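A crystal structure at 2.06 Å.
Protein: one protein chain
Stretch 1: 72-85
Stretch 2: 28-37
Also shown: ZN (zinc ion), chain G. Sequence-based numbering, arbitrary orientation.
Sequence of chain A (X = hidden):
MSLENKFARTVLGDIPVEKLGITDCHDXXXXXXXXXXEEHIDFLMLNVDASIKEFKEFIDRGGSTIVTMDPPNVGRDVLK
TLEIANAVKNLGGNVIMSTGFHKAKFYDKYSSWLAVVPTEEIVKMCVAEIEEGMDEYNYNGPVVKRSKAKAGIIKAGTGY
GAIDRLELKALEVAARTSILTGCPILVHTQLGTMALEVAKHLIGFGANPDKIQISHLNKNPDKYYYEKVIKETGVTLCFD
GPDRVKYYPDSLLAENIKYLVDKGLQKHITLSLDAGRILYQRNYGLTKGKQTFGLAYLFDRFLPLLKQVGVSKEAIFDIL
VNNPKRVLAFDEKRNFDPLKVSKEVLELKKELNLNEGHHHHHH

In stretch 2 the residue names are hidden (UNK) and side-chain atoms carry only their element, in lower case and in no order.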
# COMPACT_ATOMS: atom_id res chain seq x y z
N PRO A 72 5.37 -29.46 -1.86
CA PRO A 72 6.02 -29.27 -3.17
C PRO A 72 5.89 -27.86 -3.74
O PRO A 72 6.85 -27.31 -4.28
CB PRO A 72 5.26 -30.24 -4.09
CG PRO A 72 4.44 -31.12 -3.22
CD PRO A 72 4.56 -30.69 -1.78
N ASN A 73 4.69 -27.28 -3.65
CA ASN A 73 4.40 -26.05 -4.38
C ASN A 73 4.72 -24.78 -3.60
O ASN A 73 4.54 -23.69 -4.12
CB ASN A 73 2.95 -26.01 -4.81
CG ASN A 73 2.57 -27.21 -5.69
OD1 ASN A 73 3.13 -27.41 -6.78
ND2 ASN A 73 1.63 -27.99 -5.21
N VAL A 74 5.17 -24.92 -2.37
CA VAL A 74 5.48 -23.75 -1.56
C VAL A 74 6.94 -23.82 -1.05
O VAL A 74 7.20 -24.23 0.06
CB VAL A 74 4.43 -23.57 -0.45
CG1 VAL A 74 4.72 -22.32 0.40
CG2 VAL A 74 3.06 -23.43 -1.09
N GLY A 75 7.88 -23.48 -1.92
CA GLY A 75 9.27 -23.33 -1.53
C GLY A 75 10.21 -24.52 -1.52
O GLY A 75 11.43 -24.33 -1.41
N ARG A 76 9.67 -25.73 -1.69
CA ARG A 76 10.44 -26.96 -1.52
C ARG A 76 11.50 -27.05 -2.58
O ARG A 76 11.24 -26.79 -3.78
CB ARG A 76 9.54 -28.20 -1.59
CG ARG A 76 10.21 -29.47 -1.07
CD ARG A 76 9.31 -30.73 -1.23
NE ARG A 76 9.22 -31.14 -2.64
CZ ARG A 76 8.52 -32.18 -3.10
NH1 ARG A 76 7.79 -32.94 -2.27
NH2 ARG A 76 8.53 -32.43 -4.44
N ASP A 77 12.70 -27.45 -2.16
CA ASP A 77 13.83 -27.59 -3.07
C ASP A 77 14.50 -28.93 -2.77
O ASP A 77 15.27 -29.07 -1.82
CB ASP A 77 14.79 -26.40 -2.91
CG ASP A 77 15.94 -26.41 -3.93
OD1 ASP A 77 16.31 -27.50 -4.40
OD2 ASP A 77 16.48 -25.33 -4.24
N VAL A 78 14.17 -29.93 -3.58
CA VAL A 78 14.70 -31.28 -3.40
C VAL A 78 16.22 -31.34 -3.55
O VAL A 78 16.91 -31.96 -2.76
CB VAL A 78 14.05 -32.27 -4.44
CG1 VAL A 78 14.76 -33.62 -4.44
CG2 VAL A 78 12.61 -32.44 -4.16
N LEU A 79 16.73 -30.75 -4.61
CA LEU A 79 18.17 -30.83 -4.88
C LEU A 79 19.00 -30.16 -3.80
O LEU A 79 19.96 -30.72 -3.29
CB LEU A 79 18.50 -30.22 -6.24
CG LEU A 79 17.80 -31.01 -7.36
CD1 LEU A 79 18.01 -30.33 -8.72
CD2 LEU A 79 18.37 -32.37 -7.39
N LYS A 80 18.67 -28.93 -3.47
CA LYS A 80 19.46 -28.27 -2.46
C LYS A 80 19.32 -28.93 -1.07
O LYS A 80 20.29 -29.03 -0.33
CB LYS A 80 19.14 -26.79 -2.39
CG LYS A 80 19.66 -26.01 -3.59
CD LYS A 80 19.58 -24.51 -3.33
CE LYS A 80 19.65 -23.75 -4.62
NZ LYS A 80 18.84 -24.45 -5.69
N THR A 81 18.11 -29.38 -0.73
CA THR A 81 17.92 -30.05 0.58
C THR A 81 18.72 -31.35 0.64
O THR A 81 19.30 -31.68 1.68
CB THR A 81 16.44 -30.30 0.86
OG1 THR A 81 15.77 -29.04 0.82
CG2 THR A 81 16.23 -30.92 2.26
N LEU A 82 18.78 -32.06 -0.48
CA LEU A 82 19.62 -33.25 -0.56
C LEU A 82 21.08 -32.91 -0.31
O LEU A 82 21.76 -33.70 0.34
CB LEU A 82 19.50 -34.00 -1.90
CG LEU A 82 18.33 -35.00 -1.98
CD1 LEU A 82 18.23 -35.59 -3.40
CD2 LEU A 82 18.59 -36.09 -0.97
N GLU A 83 21.57 -31.78 -0.85
CA GLU A 83 22.97 -31.38 -0.59
C GLU A 83 23.19 -31.21 0.91
O GLU A 83 24.21 -31.58 1.44
CB GLU A 83 23.37 -30.05 -1.24
CG GLU A 83 23.38 -30.00 -2.78
CD GLU A 83 23.89 -28.64 -3.26
OE1 GLU A 83 25.06 -28.31 -2.96
OE2 GLU A 83 23.13 -27.89 -3.90
N ILE A 84 22.22 -30.61 1.59
CA ILE A 84 22.33 -30.41 3.02
C ILE A 84 22.34 -31.78 3.74
O ILE A 84 23.18 -32.03 4.59
CB ILE A 84 21.21 -29.49 3.56
CG1 ILE A 84 21.31 -28.08 2.93
CG2 ILE A 84 21.27 -29.46 5.07
CD1 ILE A 84 20.04 -27.24 3.01
N ALA A 85 21.44 -32.69 3.37
CA ALA A 85 21.36 -34.00 4.01
C ALA A 85 22.69 -34.77 3.87
O ALA A 85 23.20 -35.35 4.82
CB ALA A 85 20.18 -34.83 3.41
N UNK A 28 13.07 -25.48 8.50
CA UNK A 28 13.31 -25.14 7.11
C UNK A 28 14.76 -24.86 6.92
O UNK A 28 15.43 -24.51 7.86
c UNK A 28 12.51 -23.90 6.70
c UNK A 28 11.05 -24.05 6.89
n UNK A 28 10.24 -24.62 5.94
c UNK A 28 9.00 -24.68 6.39
n UNK A 28 8.99 -24.18 7.62
c UNK A 28 10.25 -23.77 7.95
N UNK A 29 15.22 -24.98 5.68
CA UNK A 29 16.54 -24.49 5.33
C UNK A 29 16.49 -23.77 4.00
O UNK A 29 16.92 -22.62 3.89
c UNK A 29 18.74 -27.11 9.16
c UNK A 29 19.02 -25.81 8.80
c UNK A 29 18.63 -25.33 7.51
c UNK A 29 18.05 -27.93 8.26
c UNK A 29 17.55 -25.65 5.27
c UNK A 29 17.67 -27.45 7.00
c UNK A 29 17.95 -26.15 6.62
N UNK A 30 15.97 -24.47 2.99
CA UNK A 30 15.79 -23.90 1.67
C UNK A 30 14.31 -23.62 1.39
O UNK A 30 13.47 -24.51 1.51
c UNK A 30 18.77 -24.09 0.76
c UNK A 30 16.33 -24.87 0.60
c UNK A 30 16.16 -24.25 -0.81
c UNK A 30 17.79 -25.24 0.92
N UNK A 31 14.02 -22.37 1.03
CA UNK A 31 12.72 -21.98 0.52
C UNK A 31 13.01 -21.32 -0.81
O UNK A 31 13.54 -20.19 -0.89
c UNK A 31 11.42 -21.68 2.73
c UNK A 31 12.00 -21.01 1.46
n UNK A 31 8.91 -20.41 5.45
c UNK A 31 10.67 -20.65 3.62
c UNK A 31 9.89 -21.35 4.77
N UNK A 32 12.68 -22.03 -1.87
CA UNK A 32 13.06 -21.60 -3.20
C UNK A 32 11.85 -21.00 -3.93
O UNK A 32 11.10 -21.70 -4.59
n UNK A 32 14.65 -21.35 -5.50
c UNK A 32 14.10 -22.54 -5.31
c UNK A 32 13.61 -22.84 -3.93
o UNK A 32 13.99 -23.38 -6.22
N UNK A 33 11.65 -19.69 -3.81
CA UNK A 33 10.51 -19.05 -4.43
C UNK A 33 9.17 -19.52 -3.87
O UNK A 33 9.08 -20.01 -2.75
N UNK A 34 8.12 -19.37 -4.66
CA UNK A 34 6.82 -19.84 -4.23
C UNK A 34 6.02 -18.70 -3.66
O UNK A 34 6.53 -17.59 -3.48
N UNK A 35 4.74 -18.98 -3.36
CA UNK A 35 3.77 -17.97 -2.89
C UNK A 35 4.21 -17.26 -1.60
O UNK A 35 3.90 -16.09 -1.42
c UNK A 35 2.50 -18.78 -2.63
c UNK A 35 4.13 -20.31 -3.55
c UNK A 35 2.64 -20.02 -3.45
N UNK A 36 4.93 -17.94 -0.72
CA UNK A 36 5.27 -17.29 0.54
C UNK A 36 6.33 -16.20 0.34
O UNK A 36 6.29 -15.14 0.97
c UNK A 36 5.75 -18.33 1.54
c UNK A 36 5.95 -19.08 3.89
c UNK A 36 5.49 -17.98 2.95
o UNK A 36 5.54 -19.05 5.07
o UNK A 36 6.72 -19.96 3.44
N UNK A 37 7.28 -16.46 -0.54
CA UNK A 37 8.30 -15.47 -0.86
C UNK A 37 7.66 -14.21 -1.45
O UNK A 37 8.14 -13.07 -1.24
c UNK A 37 10.18 -14.97 -2.46
c UNK A 37 9.36 -16.08 -1.81
c UNK A 37 10.23 -17.05 -1.04
ZN ZN G . 7.02 -23.62 8.63
O HOH W 1 13.14 -27.15 0.51
O HOH W 2 15.49 -27.49 3.40
O HOH W 3 7.32 -21.49 7.34
O HOH W 4 8.18 -22.68 -4.58
O HOH W 5 7.93 -21.08 1.14
O HOH W 6 5.51 -22.07 9.55

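Position 28 carries one carbon and then a five-membered ring of three carbons and two nitrogens. That ring is an imidazole, so this is His-28. It does not reach stretch 1; its NE2 binds the zinc ion at 2.3 Å.

Position 29 has one carbon followed by a ring of six carbons, with no heteroatom. It is Phe-29. Its CB lies 3.7 Å from CD1 of Ile-84, an apolar contact.

Position 30 has four carbons, forked at the first, with one arm two carbons long. This is Ile-30. It points toward stretch 1, where its CG2 lies 3.3 Å from CB of Asp-77. Its CG1 packs 3.7 Å from CD1 of Ile-84 and 3.9 Å from CB of Lys-80.

Position 31 shows four carbons in a row ending in nitrogen: Lys-31. The CA-to-CB bond points away from stretch 1, but the backbone stays close, with CA of Lys-31 3.3 Å from O of Gly-75.

Position 32 has two carbons, the second carrying one oxygen and one nitrogen. This carboxamide identifies Asn-32. Its backbone N donates to O of Gly-75 at 2.7 Å, almost in line.

Position 33 has no side-chain atoms and a positive phi of 64°, which favours glycine. It is Gly-33; its O lies 3.5 Å from CA of Gly-75.

Position 34 is also bare. A CB here would clash with N of Gly-75 at 3.0 Å, and phi/psi of 98/173 would jam it against the preceding carbonyl. It is Gly-34.

Position 35 has three carbons closing a ring onto the backbone N, so it is Pro-35. Its CD sits 3.5 Å from O of Asn-73 and 4.1 Å from CG2 of Val-74.

Position 36 has three carbons, the third carrying two oxygens. The carboxylate marks Glu-36. Its CB is 4.3 Å from CG1 of Val-74, and its OE1 forms a salt bridge with NZ of Lys-31 at 3.0 Å.

Position 37 has one carbon carrying two more. It is Val-37, and it makes no contact with stretch 1.

The contact combines one direct hydrogen bond, from Asn-32 to Gly-75, with apolar packing. Around Gly-75 the backbones come close, and water 4 accepts from N of Gly-75 and donates to O of Asn-32. Ile-30 packs against the start of the helix, where OD1 of Asp-77 caps N of Lys-80. Water 1 links O of Ile-30 to N of Asp-77, and water 2 joins N of Ile-30 to OG1 of Thr-81.

Stretch 2 (28-37) HFIKNGGPEV
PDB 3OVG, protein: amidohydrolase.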